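Proximal thread matrix protein 1 (Mytilus galloprovincialis, PDB 4CN8) binds zinc, is built around two von Willebrand factor type A domains and probably serves in the matrix of the mussel's proximal byssal threads. Local coordinates at residues Asp46-Asp51 with Val237-Cys242; Asp164-Val169 with Gly194-Ala199; Phe302-Thr307 with Ile333-Ile338. All coordinates share one frame; numbering follows the deposited sequence.

Interactions 1 and 2 are neighbours whose centres lie about 14 Å apart, and they touch: Ile-198 CD1 packs on helix 234-241, which interaction 1 ties to the N-terminal strand 49-50. Along the chain interaction 2 is nested inside the loop closed by interaction 1, and it joins two neighbouring inner strands of the first six-stranded sheet. Interaction 3 comes later, in the second von Willebrand factor type A domain, at the end of strand 296-302 in its own six-stranded sheet. Its centre is about 42 Å from that of interaction 1 and about 39 Å from that of interaction 2, across the chain's centre. The three sample two similarly ordered sheets and the covalent closure of the first domain.

Interaction 1 of 3, residues Asp46-Asp51 with Val237-Cys242; sequences DAEECD and VIDLAC
Cys-50 and Cys-242 are joined covalently, Cys-50 SG to Cys-242 SG at 2.0 Å, with a chi3 of 97° that puts the bridge close to the relaxed right-handed form. Cys-50 reaches it with SG anti to its own backbone N (chi1 174°), so that the sulfur extends from the strand toward the helix end. Cys-242 sits just beyond the last turn of helix 234-241.

Beside the bridge, Ile-238 of the preceding helical turn fills the gap between the segments with two different branches. Its CG2 lies 4.2 Å from Cys-50 CB, while the terminal CD1 comes alongside Glu-48, 3.9 Å from Glu-48 CB. Farther along this side, two carboxylates meet: Glu-48 OE1 approaches Asp-239 OD1 to 2.9 Å, their planes 87° apart and the side chains crossing nearly at right angles. The other oxygen of Asp-239, OD2, forms a salt bridge with Lys-235 one helical turn back, which probably helps to orient the carboxylate.

Further out, the short strand 49-50 pairs with strand 439-446, and Cys-50 also makes backbone bonds to Ser-87 and Thr-89. Cys-50 points to the helix, while Glu-49 and Asp-51, on either side of it in sequence, direct their CB atoms away, toward the zinc-site side; with His-446 they belong to a zinc site, and Asp-51 OD2 is hydrogen-bonded to His-446 NE2. The disulfide thus ties the two ends of the first von Willebrand factor type A domain together.

Two acceptors this close would repel if both were ionised; a proton shared between Glu-48 and Asp-239 is plausible, and the positive charge of Lys-235 probably eases the strain.

Interaction 2 of 3, residues Asp164-Val169 with Gly194-Ala199; sequences DKQKIV and GVTVIA. With EDO (1,2-ethanediol), chain B.
Thr-196 is gripped from both of its backbone polar ends by strand 166-173. Its N donates to Lys-167 O at 2.9 Å, and its O accepts from Val-169 N at 2.8 Å, the donor lying almost on the continuation of the carbonyl bond (174°). Ile-198 N repeats the pattern with Val-169 O, also at 2.8 Å. These bonds alternate in the manner of parallel strands: alternate residues, Thr-196 and Val-169, each bond to the two residues flanking their partner, and the segment axes differ in direction by 25°. Weaker CA-H...O contacts accompany them, one running from Ile-168 CA to Thr-196 O.

The two strands and helix 183-192 between them form a beta-alpha-beta unit, the repeating element of the Rossmann-like von Willebrand factor type A fold. On its other side strand 166-173 pairs with strand 54-61, through Ile-168 and Asp-55 among others.

Apolar contacts fall on both faces of the sheet. Val-195 lies between two neighbours on one face: its CG2, anti to the carbonyl carbon, is 3.6 Å from Lys-167 CB, and its CG1, anti to the backbone N, is 3.8 Å from Val-169 CG2. Trimming this valine to an alanine removes both branches and would probably open a gap beside Val-169 and let the aliphatic root of Lys-167 shift. On the face of Ile-168, its CG2 meets Ile-198 CD1 more loosely, at 4.4 Å, and helix 234-241 covers both isoleucines with Ala-241.

A polar contact to a small molecule completes the set. The O2 hydroxyl of 1,2-ethanediol, probably from the crystallisation liquor, donates to Val-195 O at 2.6 Å, and the diol is also hydrogen-bonded to Thr-216 OG1.

Interaction 3 of 3, residues Phe302-Thr307 with Ile333-Ile338; sequences FADRAT and IGQTAI
Phe-302 and Ile-338 form the tight, buried end of this contact. Ile-338 CA lies over one face of the Phe-302 ring, 4.1 Å from the centroid and 17° off the ring normal, a CH-pi contact displaced toward the rim. Ile-338 CG1 runs alongside and meets Phe-302 CE1 at 3.9 Å. The ring gets there because Phe-302 CG is wedged between its backbone N and carbonyl carbon (chi1 54°), and Phe-302 CB rests 3.4 Å from Ala-337 O. Behind the ring, Leu-367 and Thr-369 of strand 362-369 and Val-258 of strand 253-260 extend the packing.

Next to the ring comes the one hydrogen bond between the segments: Ala-337 N donates to Ala-303 O at 2.7 Å, bent at the hydrogen (144°). Ala-337 stands at the N-cap position of helix 338-349 and centres an inverse gamma turn closed by a weak Ile-338 N to Thr-336 O bond. Its CB packs tightly, 3.2 Å from Asp-304 O.

The other end is looser. There Ile-333 CG2 only grazes Asp-304 CB at 4.0 Å, and both residues are partly exposed. Ile-333 O makes a weak bond to Ser-262 OG.

The contact joins the end of strand 296-302 to the loop before helix 338-349, at the C-terminal edge of the parallel strands. In related von Willebrand factor type A domains this loop commonly carries the threonine of the metal-ion-dependent adhesion site, a role Thr-336 may match by position, although no metal is recorded here.

Ala-303 O and Gln-335 O lie 2.9 Å apart, but their carbonyls run side by side in roughly opposite directions, so the opposed dipoles probably offset much of the repulsion between the oxygens, while Ala-337 N-H gives Ala-303 O a donor.

Interaction 1 of 3, residues Asp46-Asp51 with Val237-Cys242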
ATOM      1  N   ASP A  46     -24.240   8.486   9.931  1.00 61.49           N
ATOM      2  CA  ASP A  46     -24.667   7.254  10.597  1.00 63.49           C
ATOM      3  C   ASP A  46     -23.563   6.199  10.504  1.00 61.24           C
ATOM      4  O   ASP A  46     -22.520   6.441   9.895  1.00 60.53           O
ATOM      5  CB  ASP A  46     -25.974   6.732   9.976  1.00 64.31           C
ATOM      6  CG  ASP A  46     -26.709   5.746  10.886  1.00 64.84           C
ATOM      7  OD1 ASP A  46     -26.385   5.676  12.095  1.00 62.63           O
ATOM      8  OD2 ASP A  46     -27.622   5.048  10.390  1.00 65.89           O
ATOM      9  N   ALA A  47     -23.785   5.043  11.127  1.00 60.41           N
ATOM     10  CA  ALA A  47     -22.808   3.950  11.094  1.00 58.55           C
ATOM     11  C   ALA A  47     -22.134   3.262   9.909  1.00 57.89           C
ATOM     12  O   ALA A  47     -22.756   3.081   8.865  1.00 59.35           O
ATOM     13  CB  ALA A  47     -22.933   2.940  12.242  1.00 57.88           C
ATOM     14  N   GLU A  48     -20.865   2.898  10.066  1.00 56.96           N
ATOM     15  CA  GLU A  48     -20.168   2.125   9.042  1.00 54.87           C
ATOM     16  C   GLU A  48     -20.212   0.617   9.144  1.00 54.08           C
ATOM     17  O   GLU A  48     -19.969   0.047  10.204  1.00 53.52           O
ATOM     18  CB  GLU A  48     -18.717   2.579   9.045  1.00 52.60           C
ATOM     19  CG  GLU A  48     -18.474   3.910   8.399  1.00 52.06           C
ATOM     20  CD  GLU A  48     -18.792   3.900   6.920  1.00 53.14           C
ATOM     21  OE1 GLU A  48     -18.108   3.167   6.173  1.00 51.70           O
ATOM     22  OE2 GLU A  48     -19.716   4.631   6.507  1.00 55.40           O
ATOM     23  N   GLU A  49     -20.511  -0.023   8.026  1.00 53.88           N
ATOM     24  CA  GLU A  49     -20.621  -1.464   7.996  1.00 53.23           C
ATOM     25  C   GLU A  49     -19.786  -2.034   6.861  1.00 50.12           C
ATOM     26  O   GLU A  49     -19.458  -1.344   5.894  1.00 49.29           O
ATOM     27  CB  GLU A  49     -22.086  -1.871   7.834  1.00 56.17           C
ATOM     28  CG  GLU A  49     -23.009  -1.289   8.903  1.00 58.98           C
ATOM     29  CD  GLU A  49     -22.843  -1.956  10.256  1.00 63.27           C
ATOM     30  OE1 GLU A  49     -22.789  -3.206  10.304  1.00 63.64           O
ATOM     31  OE2 GLU A  49     -22.764  -1.229  11.274  1.00 64.22           O
ATOM     32  N   CYS A  50     -19.437  -3.305   7.001  1.00 48.13           N
ATOM     33  CA  CYS A  50     -18.722  -4.013   5.962  1.00 48.13           C
ATOM     34  C   CYS A  50     -19.303  -5.408   5.837  1.00 47.55           C
ATOM     35  O   CYS A  50     -19.372  -6.149   6.818  1.00 47.28           O
ATOM     36  CB  CYS A  50     -17.228  -4.096   6.278  1.00 47.95           C
ATOM     37  SG  CYS A  50     -16.298  -5.121   5.109  1.00 46.23           S
ATOM     38  N   ASP A  51     -19.713  -5.759   4.624  1.00 47.03           N
ATOM     39  CA  ASP A  51     -20.333  -7.049   4.378  1.00 46.12           C
ATOM     40  C   ASP A  51     -19.323  -8.061   3.853  1.00 45.31           C
ATOM     41  O   ASP A  51     -19.655  -9.226   3.664  1.00 45.93           O
ATOM     42  CB  ASP A  51     -21.471  -6.902   3.371  1.00 47.59           C
ATOM     43  CG  ASP A  51     -22.209  -5.584   3.509  1.00 48.25           C
ATOM     44  OD1 ASP A  51     -22.987  -5.428   4.474  1.00 49.01           O
ATOM     45  OD2 ASP A  51     -22.019  -4.705   2.639  1.00 48.13           O
ATOM     46  N   VAL A 237     -10.651   2.709   9.588  1.00 37.68           N
ATOM     47  CA  VAL A 237     -10.188   1.329   9.672  1.00 37.80           C
ATOM     48  C   VAL A 237     -11.149   0.408   8.933  1.00 37.62           C
ATOM     49  O   VAL A 237     -10.724  -0.498   8.206  1.00 36.40           O
ATOM     50  CB  VAL A 237     -10.048   0.875  11.138  1.00 34.77           C
ATOM     51  CG1 VAL A 237      -9.798  -0.617  11.225  1.00 34.97           C
ATOM     52  CG2 VAL A 237      -8.933   1.638  11.806  1.00 35.69           C
ATOM     53  N   ILE A 238     -12.443   0.646   9.114  1.00 38.21           N
ATOM     54  CA  ILE A 238     -13.452  -0.145   8.425  1.00 40.64           C
ATOM     55  C   ILE A 238     -13.358   0.049   6.912  1.00 39.38           C
ATOM     56  O   ILE A 238     -13.268  -0.921   6.169  1.00 39.64           O
ATOM     57  CB  ILE A 238     -14.862   0.197   8.907  1.00 40.95           C
ATOM     58  CG1 ILE A 238     -14.999  -0.168  10.381  1.00 41.94           C
ATOM     59  CG2 ILE A 238     -15.897  -0.567   8.083  1.00 44.82           C
ATOM     60  CD1 ILE A 238     -16.306   0.243  10.988  1.00 44.33           C
ATOM     61  N   ASP A 239     -13.369   1.298   6.462  1.00 38.73           N
ATOM     62  CA  ASP A 239     -13.238   1.581   5.043  1.00 40.42           C
ATOM     63  C   ASP A 239     -12.071   0.780   4.459  1.00 40.59           C
ATOM     64  O   ASP A 239     -12.223   0.092   3.447  1.00 41.78           O
ATOM     65  CB  ASP A 239     -13.026   3.080   4.798  1.00 41.03           C
ATOM     66  CG  ASP A 239     -14.240   3.924   5.185  1.00 42.11           C
ATOM     67  OD1 ASP A 239     -15.335   3.354   5.392  1.00 42.69           O
ATOM     68  OD2 ASP A 239     -14.095   5.167   5.267  1.00 40.41           O
ATOM     69  N   LEU A 240     -10.915   0.864   5.110  1.00 40.06           N
ATOM     70  CA  LEU A 240      -9.708   0.181   4.649  1.00 39.65           C
ATOM     71  C   LEU A 240      -9.853  -1.333   4.638  1.00 39.21           C
ATOM     72  O   LEU A 240      -9.392  -1.996   3.709  1.00 39.21           O
ATOM     73  CB  LEU A 240      -8.516   0.558   5.526  1.00 36.62           C
ATOM     74  CG  LEU A 240      -7.974   1.971   5.343  1.00 35.64           C
ATOM     75  CD1 LEU A 240      -6.900   2.266   6.385  1.00 35.08           C
ATOM     76  CD2 LEU A 240      -7.420   2.131   3.934  1.00 35.50           C
ATOM     77  N   ALA A 241     -10.472  -1.880   5.681  1.00 39.23           N
ATOM     78  CA  ALA A 241     -10.641  -3.322   5.781  1.00 40.95           C
ATOM     79  C   ALA A 241     -11.626  -3.829   4.733  1.00 42.61           C
ATOM     80  O   ALA A 241     -11.525  -4.967   4.271  1.00 42.66           O
ATOM     81  CB  ALA A 241     -11.114  -3.699   7.163  1.00 39.49           C
ATOM     82  N   CYS A 242     -12.573  -2.978   4.358  1.00 42.22           N
ATOM     83  CA  CYS A 242     -13.588  -3.361   3.390  1.00 44.79           C
ATOM     84  C   CYS A 242     -13.131  -3.178   1.942  1.00 46.24           C
ATOM     85  O   CYS A 242     -13.902  -3.404   1.012  1.00 48.32           O
ATOM     86  CB  CYS A 242     -14.871  -2.574   3.627  1.00 44.76           C
ATOM     87  SG  CYS A 242     -16.322  -3.630   3.728  1.00 43.41           S
TER

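Interaction 2 of 3, residues Asp164-Val169 with Gly194-Ala199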
ATOM      1  N   ASP A 164     -11.442 -18.246   0.067  1.00 58.56           N
ATOM      2  CA  ASP A 164     -12.705 -17.582  -0.235  1.00 60.01           C
ATOM      3  C   ASP A 164     -12.934 -16.351   0.642  1.00 58.43           C
ATOM      4  O   ASP A 164     -13.853 -15.565   0.394  1.00 57.42           O
ATOM      5  CB  ASP A 164     -13.865 -18.562  -0.052  1.00 62.83           C
ATOM      6  CG  ASP A 164     -14.507 -18.959  -1.368  1.00 64.57           C
ATOM      7  OD1 ASP A 164     -14.477 -18.149  -2.323  1.00 65.55           O
ATOM      8  OD2 ASP A 164     -15.050 -20.083  -1.445  1.00 66.00           O
ATOM      9  N   LYS A 165     -12.103 -16.191   1.667  1.00 56.73           N
ATOM     10  CA  LYS A 165     -12.245 -15.076   2.593  1.00 52.66           C
ATOM     11  C   LYS A 165     -11.011 -14.183   2.592  1.00 49.43           C
ATOM     12  O   LYS A 165      -9.888 -14.658   2.426  1.00 47.04           O
ATOM     13  CB  LYS A 165     -12.508 -15.591   4.008  1.00 52.06           C
ATOM     14  CG  LYS A 165     -13.974 -15.559   4.413  1.00 54.61           C
ATOM     15  CD  LYS A 165     -14.156 -15.903   5.886  1.00 54.18           C
ATOM     16  CE  LYS A 165     -13.762 -17.349   6.174  1.00 55.87           C
ATOM     17  NZ  LYS A 165     -14.078 -17.753   7.579  1.00 54.32           N
ATOM     18  N   GLN A 166     -11.239 -12.886   2.781  1.00 47.87           N
ATOM     19  CA  GLN A 166     -10.158 -11.916   2.903  1.00 45.81           C
ATOM     20  C   GLN A 166      -9.373 -12.164   4.179  1.00 44.12           C
ATOM     21  O   GLN A 166      -9.948 -12.461   5.223  1.00 43.77           O
ATOM     22  CB  GLN A 166     -10.712 -10.490   2.950  1.00 44.90           C
ATOM     23  CG  GLN A 166     -11.390 -10.022   1.683  1.00 48.21           C
ATOM     24  CD  GLN A 166     -10.406  -9.728   0.571  1.00 52.43           C
ATOM     25  OE1 GLN A 166      -9.270  -9.312   0.821  1.00 51.61           O
ATOM     26  NE2 GLN A 166     -10.832  -9.957  -0.667  1.00 56.76           N
ATOM     27  N   LYS A 167      -8.058 -12.038   4.093  1.00 42.21           N
ATOM     28  CA  LYS A 167      -7.218 -12.094   5.274  1.00 41.20           C
ATOM     29  C   LYS A 167      -6.809 -10.672   5.650  1.00 39.17           C
ATOM     30  O   LYS A 167      -6.154  -9.976   4.879  1.00 38.78           O
ATOM     31  CB  LYS A 167      -5.993 -12.973   5.020  1.00 42.33           C
ATOM     32  CG  LYS A 167      -6.311 -14.463   4.889  1.00 44.21           C
ATOM     33  CD  LYS A 167      -5.217 -15.199   4.124  1.00 49.10           C
ATOM     34  CE  LYS A 167      -5.269 -16.703   4.353  1.00 52.05           C
ATOM     35  NZ  LYS A 167      -4.768 -17.465   3.169  1.00 55.87           N
ATOM     36  N   ILE A 168      -7.216 -10.244   6.839  1.00 39.01           N
ATOM     37  CA  ILE A 168      -6.939  -8.894   7.312  1.00 37.00           C
ATOM     38  C   ILE A 168      -6.219  -8.914   8.658  1.00 36.15           C
ATOM     39  O   ILE A 168      -6.550  -9.699   9.548  1.00 35.81           O
ATOM     40  CB  ILE A 168      -8.234  -8.095   7.479  1.00 38.38           C
ATOM     41  CG1 ILE A 168      -8.983  -8.017   6.149  1.00 38.53           C
ATOM     42  CG2 ILE A 168      -7.935  -6.700   8.010  1.00 37.75           C
ATOM     43  CD1 ILE A 168     -10.383  -7.459   6.274  1.00 40.44           C
ATOM     44  N   VAL A 169      -5.224  -8.048   8.794  1.00 35.15           N
ATOM     45  CA  VAL A 169      -4.503  -7.911  10.044  1.00 33.72           C
ATOM     46  C   VAL A 169      -4.536  -6.454  10.453  1.00 32.84           C
ATOM     47  O   VAL A 169      -4.213  -5.578   9.659  1.00 32.86           O
ATOM     48  CB  VAL A 169      -3.053  -8.384   9.921  1.00 32.49           C
ATOM     49  CG1 VAL A 169      -2.251  -7.969  11.136  1.00 33.70           C
ATOM     50  CG2 VAL A 169      -3.011  -9.888   9.760  1.00 35.19           C
ATOM     51  N   GLY A 194      -1.444 -12.621   0.385  1.00 44.74           N
ATOM     52  CA  GLY A 194      -2.752 -12.051   0.107  1.00 44.42           C
ATOM     53  C   GLY A 194      -3.411 -11.420   1.318  1.00 42.99           C
ATOM     54  O   GLY A 194      -4.636 -11.306   1.387  1.00 42.95           O
ATOM     55  N   VAL A 195      -2.586 -11.000   2.268  1.00 42.31           N
ATOM     56  CA  VAL A 195      -3.063 -10.459   3.527  1.00 40.09           C
ATOM     57  C   VAL A 195      -2.979  -8.941   3.522  1.00 37.94           C
ATOM     58  O   VAL A 195      -1.930  -8.366   3.237  1.00 38.58           O
ATOM     59  CB  VAL A 195      -2.215 -10.987   4.696  1.00 40.43           C
ATOM     60  CG1 VAL A 195      -2.571 -10.272   5.973  1.00 38.25           C
ATOM     61  CG2 VAL A 195      -2.407 -12.481   4.866  1.00 40.98           C
ATOM     62  N   THR A 196      -4.093  -8.294   3.840  1.00 37.53           N
ATOM     63  CA  THR A 196      -4.119  -6.851   4.027  1.00 35.98           C
ATOM     64  C   THR A 196      -3.663  -6.506   5.440  1.00 35.59           C
ATOM     65  O   THR A 196      -4.182  -7.054   6.422  1.00 34.24           O
ATOM     66  CB  THR A 196      -5.532  -6.297   3.854  1.00 35.27           C
ATOM     67  OG1 THR A 196      -6.096  -6.778   2.630  1.00 37.69           O
ATOM     68  CG2 THR A 196      -5.517  -4.778   3.865  1.00 34.51           C
ATOM     69  N   VAL A 197      -2.699  -5.597   5.543  1.00 34.67           N
ATOM     70  CA  VAL A 197      -2.208  -5.150   6.841  1.00 32.76           C
ATOM     71  C   VAL A 197      -2.495  -3.670   7.059  1.00 31.23           C
ATOM     72  O   VAL A 197      -1.991  -2.816   6.340  1.00 30.47           O
ATOM     73  CB  VAL A 197      -0.701  -5.394   6.993  1.00 33.12           C
ATOM     74  CG1 VAL A 197      -0.169  -4.740   8.265  1.00 31.90           C
ATOM     75  CG2 VAL A 197      -0.414  -6.871   7.023  1.00 34.37           C
ATOM     76  N   ILE A 198      -3.322  -3.394   8.061  1.00 31.85           N
ATOM     77  CA  ILE A 198      -3.586  -2.043   8.535  1.00 31.09           C
ATOM     78  C   ILE A 198      -2.786  -1.835   9.815  1.00 30.60           C
ATOM     79  O   ILE A 198      -2.684  -2.740  10.636  1.00 30.98           O
ATOM     80  CB  ILE A 198      -5.079  -1.862   8.838  1.00 30.59           C
ATOM     81  CG1 ILE A 198      -5.903  -2.162   7.584  1.00 32.12           C
ATOM     82  CG2 ILE A 198      -5.356  -0.459   9.321  1.00 31.32           C
ATOM     83  CD1 ILE A 198      -7.361  -2.364   7.845  1.00 33.84           C
ATOM     84  N   ALA A 199      -2.203  -0.655   9.980  1.00 30.38           N
ATOM     85  CA  ALA A 199      -1.371  -0.381  11.152  1.00 32.14           C
ATOM     86  C   ALA A 199      -1.817   0.901  11.832  1.00 32.20           C
ATOM     87  O   ALA A 199      -1.908   1.954  11.200  1.00 31.54           O
ATOM     88  CB  ALA A 199       0.098  -0.284  10.761  1.00 33.19           C
TER
HETATM   89  C1  EDO B1448      -3.195  -6.332  -0.346  1.00 46.52           C
HETATM   90  O1  EDO B1448      -3.234  -6.331  -1.779  1.00 55.45           O
HETATM   91  C2  EDO B1448      -1.813  -6.773   0.134  1.00 43.73           C
HETATM   92  O2  EDO B1448      -1.661  -6.486   1.533  1.00 40.22           O

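Interaction 3 of 3, residues Phe302-Thr307 with Ile333-Ile338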
ATOM      1  N   PHE A 302      10.483  13.960 -17.954  1.00 31.03           N
ATOM      2  CA  PHE A 302      11.149  14.993 -17.189  1.00 32.88           C
ATOM      3  C   PHE A 302      12.645  14.942 -17.429  1.00 33.48           C
ATOM      4  O   PHE A 302      13.257  13.879 -17.426  1.00 32.86           O
ATOM      5  CB  PHE A 302      10.838  14.867 -15.696  1.00 34.28           C
ATOM      6  CG  PHE A 302      11.142  13.515 -15.123  1.00 32.84           C
ATOM      7  CD1 PHE A 302      12.409  13.212 -14.654  1.00 33.92           C
ATOM      8  CD2 PHE A 302      10.156  12.549 -15.047  1.00 30.69           C
ATOM      9  CE1 PHE A 302      12.681  11.965 -14.129  1.00 33.69           C
ATOM     10  CE2 PHE A 302      10.420  11.311 -14.523  1.00 28.81           C
ATOM     11  CZ  PHE A 302      11.682  11.014 -14.065  1.00 31.15           C
ATOM     12  N   ALA A 303      13.218  16.113 -17.662  1.00 36.85           N
ATOM     13  CA  ALA A 303      14.657  16.264 -17.755  1.00 39.70           C
ATOM     14  C   ALA A 303      15.055  17.368 -16.780  1.00 41.24           C
ATOM     15  O   ALA A 303      15.182  17.122 -15.585  1.00 41.81           O
ATOM     16  CB  ALA A 303      15.058  16.606 -19.178  1.00 39.45           C
ATOM     17  N   ASP A 304      15.236  18.583 -17.288  1.00 44.20           N
ATOM     18  CA  ASP A 304      15.443  19.743 -16.429  1.00 46.49           C
ATOM     19  C   ASP A 304      14.096  20.227 -15.893  1.00 45.56           C
ATOM     20  O   ASP A 304      13.971  20.596 -14.725  1.00 45.44           O
ATOM     21  CB  ASP A 304      16.167  20.860 -17.193  1.00 47.30           C
ATOM     22  CG  ASP A 304      15.431  21.290 -18.445  1.00 47.44           C
ATOM     23  OD1 ASP A 304      14.819  20.427 -19.112  1.00 46.03           O
ATOM     24  OD2 ASP A 304      15.467  22.497 -18.763  1.00 48.95           O
ATOM     25  N   ARG A 305      13.095  20.224 -16.764  1.00 44.44           N
ATOM     26  CA  ARG A 305      11.727  20.495 -16.365  1.00 43.97           C
ATOM     27  C   ARG A 305      10.865  19.337 -16.850  1.00 40.56           C
ATOM     28  O   ARG A 305      11.392  18.306 -17.263  1.00 39.37           O
ATOM     29  CB  ARG A 305      11.252  21.832 -16.935  1.00 48.36           C
ATOM     30  CG  ARG A 305      11.817  23.054 -16.202  1.00 56.50           C
ATOM     31  CD  ARG A 305      11.250  24.352 -16.775  1.00 71.89           C
ATOM     32  NE  ARG A 305      11.805  25.545 -16.138  1.00 80.07           N
ATOM     33  CZ  ARG A 305      11.676  26.781 -16.617  1.00 84.89           C
ATOM     34  NH1 ARG A 305      11.012  26.999 -17.747  1.00 83.72           N
ATOM     35  NH2 ARG A 305      12.217  27.806 -15.973  1.00 87.96           N
ATOM     36  N   ALA A 306       9.548  19.494 -16.787  1.00 38.56           N
ATOM     37  CA  ALA A 306       8.645  18.406 -17.129  1.00 36.65           C
ATOM     38  C   ALA A 306       7.768  18.776 -18.313  1.00 38.01           C
ATOM     39  O   ALA A 306       7.374  19.930 -18.471  1.00 38.36           O
ATOM     40  CB  ALA A 306       7.784  18.043 -15.940  1.00 35.82           C
ATOM     41  N   THR A 307       7.457  17.778 -19.134  1.00 35.05           N
ATOM     42  CA  THR A 307       6.653  17.988 -20.325  1.00 35.21           C
ATOM     43  C   THR A 307       5.619  16.883 -20.503  1.00 35.45           C
ATOM     44  O   THR A 307       5.973  15.705 -20.566  1.00 35.28           O
ATOM     45  CB  THR A 307       7.536  18.003 -21.579  1.00 36.35           C
ATOM     46  OG1 THR A 307       8.589  18.965 -21.418  1.00 39.06           O
ATOM     47  CG2 THR A 307       6.704  18.345 -22.810  1.00 34.20           C
ATOM     48  N   ILE A 333      19.698  17.718 -22.200  1.00 41.06           N
ATOM     49  CA  ILE A 333      20.088  18.079 -20.842  1.00 43.76           C
ATOM     50  C   ILE A 333      20.303  16.858 -19.955  1.00 44.44           C
ATOM     51  O   ILE A 333      19.582  15.866 -20.059  1.00 43.55           O
ATOM     52  CB  ILE A 333      19.021  18.955 -20.177  1.00 44.19           C
ATOM     53  CG1 ILE A 333      18.726  20.186 -21.031  1.00 44.77           C
ATOM     54  CG2 ILE A 333      19.484  19.395 -18.803  1.00 46.24           C
ATOM     55  CD1 ILE A 333      19.913  21.103 -21.199  1.00 43.46           C
ATOM     56  N   GLY A 334      21.289  16.954 -19.068  1.00 44.72           N
ATOM     57  CA  GLY A 334      21.574  15.901 -18.111  1.00 44.16           C
ATOM     58  C   GLY A 334      21.022  16.236 -16.739  1.00 45.38           C
ATOM     59  O   GLY A 334      21.771  16.464 -15.787  1.00 46.95           O
ATOM     60  N   GLN A 335      19.698  16.265 -16.647  1.00 44.27           N
ATOM     61  CA  GLN A 335      19.008  16.538 -15.398  1.00 44.57           C
ATOM     62  C   GLN A 335      17.826  15.590 -15.239  1.00 43.94           C
ATOM     63  O   GLN A 335      17.249  15.132 -16.228  1.00 42.30           O
ATOM     64  CB  GLN A 335      18.497  17.971 -15.386  1.00 46.83           C
ATOM     65  CG  GLN A 335      19.302  18.922 -14.538  1.00 50.68           C
ATOM     66  CD  GLN A 335      18.572  20.230 -14.328  1.00 53.50           C
ATOM     67  OE1 GLN A 335      18.068  20.827 -15.276  1.00 55.35           O
ATOM     68  NE2 GLN A 335      18.495  20.676 -13.082  1.00 54.93           N
ATOM     69  N   THR A 336      17.469  15.303 -13.990  1.00 41.70           N
ATOM     70  CA  THR A 336      16.296  14.490 -13.700  1.00 40.66           C
ATOM     71  C   THR A 336      15.370  15.196 -12.716  1.00 41.02           C
ATOM     72  O   THR A 336      15.466  14.996 -11.505  1.00 40.86           O
ATOM     73  CB  THR A 336      16.676  13.110 -13.113  1.00 39.96           C
ATOM     74  OG1 THR A 336      17.675  13.265 -12.098  1.00 41.64           O
ATOM     75  CG2 THR A 336      17.201  12.191 -14.200  1.00 40.13           C
ATOM     76  N   ALA A 337      14.470  16.017 -13.239  1.00 39.67           N
ATOM     77  CA  ALA A 337      13.510  16.711 -12.400  1.00 38.53           C
ATOM     78  C   ALA A 337      12.325  15.812 -12.067  1.00 37.05           C
ATOM     79  O   ALA A 337      11.203  16.050 -12.514  1.00 36.16           O
ATOM     80  CB  ALA A 337      13.038  17.953 -13.080  1.00 40.74           C
ATOM     81  N   ILE A 338      12.586  14.787 -11.264  1.00 37.62           N
ATOM     82  CA  ILE A 338      11.553  13.855 -10.838  1.00 36.90           C
ATOM     83  C   ILE A 338      10.371  14.622 -10.273  1.00 35.82           C
ATOM     84  O   ILE A 338       9.216  14.271 -10.514  1.00 35.11           O
ATOM     85  CB  ILE A 338      12.073  12.896  -9.750  1.00 38.25           C
ATOM     86  CG1 ILE A 338      13.251  12.066 -10.278  1.00 37.01           C
ATOM     87  CG2 ILE A 338      10.950  11.982  -9.279  1.00 35.59           C
ATOM     88  CD1 ILE A 338      13.913  11.201  -9.219  1.00 37.56           C
TER